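Local coordinates for protein thin, isoform D (Drosophila melanogaster, PDB 6XG7) that probably acts as a TRIM-type ubiquitin-protein ligase in muscle, with this C-terminal NHL-repeat beta-propeller probably mediating protein-protein interaction, at residues Ile103-Ile108 with Leu119-Arg124. Residues are numbered along the deposited sequence; the frame is centred on the assembly and turned at random.
Sequences IGQYII and LDPQGR
The Y106 ring turns its edge to the D120-G123 turn: the carbonyl oxygens of D120 and P121 lie in its plane, D120 O 3.4 Å from Y106 CD2 and P121 O 3.5 Å from Y106 CE2. A chi1 of -63° sets Y106 CG beside the backbone N, anti to the carbonyl carbon; F82 of the preceding blade meets the ring edge-to-face. Y106 and L119 form an antiparallel hydrogen-bonded pair, held by two backbone bonds. On the same sheet face as Y106, the L119 side chain reaches I108, the two chains crossing at an angle with their CD1 methyls tightly packed at 3.4 Å. Beyond the bridge, P121 covers G104: P121 CA makes a CH...O contact with G104 O (3.2 Å), and P121 CG lies 3.4 Å from I103 O. D120 OD1 accepts hydrogen bonds from Q122 N, closing an Asx turn, and from R124 N, the donors coming from opposite faces of the carboxylate plane. The contact thus joins the start of strand 106-110 to the end of 115-119 and the type I turn leading into outermost strand 125-129 of one four-stranded propeller blade. The positively polarised C-H rim of Y106 probably gives both turn carbonyls weak favourable contacts, D120 O also accepting from G123 N.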
loop_
_atom_site.group_PDB
_atom_site.type_symbol
_atom_site.label_atom_id
_atom_site.label_comp_id
_atom_site.label_asym_id
_atom_site.label_seq_id
_atom_site.Cartn_x
_atom_site.Cartn_y
_atom_site.Cartn_z
ATOM N N ILE A 103 6.445 15.179 6.015
ATOM C CA ILE A 103 7.323 16.229 5.507
ATOM C C ILE A 103 7.728 15.974 4.056
ATOM O O ILE A 103 8.727 16.531 3.570
ATOM C CB ILE A 103 8.534 16.457 6.422
ATOM C CG1 ILE A 103 9.292 15.148 6.678
ATOM C CG2 ILE A 103 8.080 17.102 7.723
ATOM C CD1 ILE A 103 10.682 15.361 7.236
ATOM N N GLY A 104 6.973 15.133 3.354
ATOM C CA GLY A 104 7.178 14.952 1.934
ATOM C C GLY A 104 8.246 13.950 1.552
ATOM O O GLY A 104 8.542 13.812 0.358
ATOM N N GLN A 105 8.824 13.235 2.507
ATOM C CA GLN A 105 9.830 12.238 2.171
ATOM C C GLN A 105 9.167 10.993 1.604
ATOM O O GLN A 105 8.057 10.635 1.986
ATOM C CB GLN A 105 10.644 11.866 3.412
ATOM C CG GLN A 105 11.425 13.050 3.973
ATOM C CD GLN A 105 12.139 12.751 5.265
ATOM O OE1 GLN A 105 11.719 11.908 6.059
ATOM N NE2 GLN A 105 13.223 13.476 5.495
ATOM N N TYR A 106 9.864 10.352 0.671
ATOM C CA TYR A 106 9.434 9.083 0.097
ATOM C C TYR A 106 10.048 7.935 0.885
ATOM O O TYR A 106 11.260 7.918 1.129
ATOM C CB TYR A 106 9.856 8.979 -1.371
ATOM C CG TYR A 106 9.218 10.021 -2.251
ATOM C CD1 TYR A 106 7.990 9.798 -2.821
ATOM C CD2 TYR A 106 9.829 11.244 -2.483
ATOM C CE1 TYR A 106 7.382 10.756 -3.615
ATOM C CE2 TYR A 106 9.229 12.211 -3.269
ATOM C CZ TYR A 106 8.004 11.961 -3.842
ATOM O OH TYR A 106 7.361 12.901 -4.620
ATOM N N ILE A 107 9.212 6.990 1.279
ATOM C CA ILE A 107 9.628 5.795 2.003
ATOM C C ILE A 107 9.345 4.613 1.088
ATOM O O ILE A 107 8.189 4.379 0.717
ATOM C CB ILE A 107 8.855 5.628 3.322
ATOM C CG1 ILE A 107 8.672 6.961 4.068
ATOM C CG2 ILE A 107 9.480 4.526 4.159
ATOM C CD1 ILE A 107 9.928 7.634 4.456
ATOM N N ILE A 108 10.383 3.844 0.751
ATOM C CA ILE A 108 10.279 2.767 -0.232
ATOM C C ILE A 108 10.660 1.444 0.411
ATOM O O ILE A 108 11.725 1.327 1.038
ATOM C CB ILE A 108 11.188 3.022 -1.451
ATOM C CG1 ILE A 108 10.592 4.064 -2.395
ATOM C CG2 ILE A 108 11.386 1.735 -2.263
ATOM C CD1 ILE A 108 10.682 5.407 -1.935
ATOM N N LEU A 119 13.985 8.854 0.936
ATOM C CA LEU A 119 14.459 9.865 0.006
ATOM C C LEU A 119 13.771 11.184 0.325
ATOM O O LEU A 119 12.652 11.205 0.829
ATOM C CB LEU A 119 14.196 9.426 -1.436
ATOM C CG LEU A 119 14.810 8.058 -1.802
ATOM C CD1 LEU A 119 13.730 6.987 -1.774
ATOM C CD2 LEU A 119 15.506 8.098 -3.153
ATOM N N ASP A 120 14.463 12.284 0.063
ATOM C CA ASP A 120 13.894 13.580 0.407
ATOM C C ASP A 120 12.773 13.920 -0.571
ATOM O O ASP A 120 12.495 13.135 -1.491
ATOM C CB ASP A 120 14.988 14.649 0.557
ATOM C CG ASP A 120 15.469 15.236 -0.755
ATOM O OD1 ASP A 120 14.941 14.915 -1.836
ATOM O OD2 ASP A 120 16.415 16.056 -0.677
ATOM N N PRO A 121 12.059 15.033 -0.365
ATOM C CA PRO A 121 10.890 15.327 -1.208
ATOM C C PRO A 121 11.223 15.544 -2.666
ATOM O O PRO A 121 10.300 15.581 -3.488
ATOM C CB PRO A 121 10.309 16.604 -0.578
ATOM C CG PRO A 121 10.789 16.578 0.826
ATOM C CD PRO A 121 12.166 15.975 0.761
ATOM N N GLN A 122 12.500 15.723 -3.004
ATOM C CA GLN A 122 12.955 15.844 -4.381
ATOM C C GLN A 122 13.423 14.511 -4.949
ATOM O O GLN A 122 13.881 14.466 -6.093
ATOM C CB GLN A 122 14.103 16.864 -4.473
ATOM C CG GLN A 122 13.913 18.120 -3.606
ATOM C CD GLN A 122 12.563 18.804 -3.825
ATOM O OE1 GLN A 122 11.970 18.707 -4.903
ATOM N NE2 GLN A 122 12.060 19.485 -2.787
ATOM N N GLY A 123 13.343 13.431 -4.178
ATOM C CA GLY A 123 13.826 12.154 -4.644
ATOM C C GLY A 123 15.288 11.878 -4.385
ATOM O O GLY A 123 15.828 10.933 -4.960
ATOM N N ARG A 124 15.941 12.668 -3.538
ATOM C CA ARG A 124 17.359 12.511 -3.234
ATOM C C ARG A 124 17.525 11.539 -2.072
ATOM O O ARG A 124 16.905 11.710 -1.023
ATOM C CB ARG A 124 17.923 13.881 -2.853
ATOM C CG ARG A 124 19.429 14.004 -2.802
ATOM C CD ARG A 124 19.795 15.384 -2.245
ATOM N NE ARG A 124 21.216 15.680 -2.372
ATOM C CZ ARG A 124 21.786 16.148 -3.480
ATOM N NH1 ARG A 124 21.056 16.387 -4.566
ATOM N NH2 ARG A 124 23.083 16.398 -3.495
#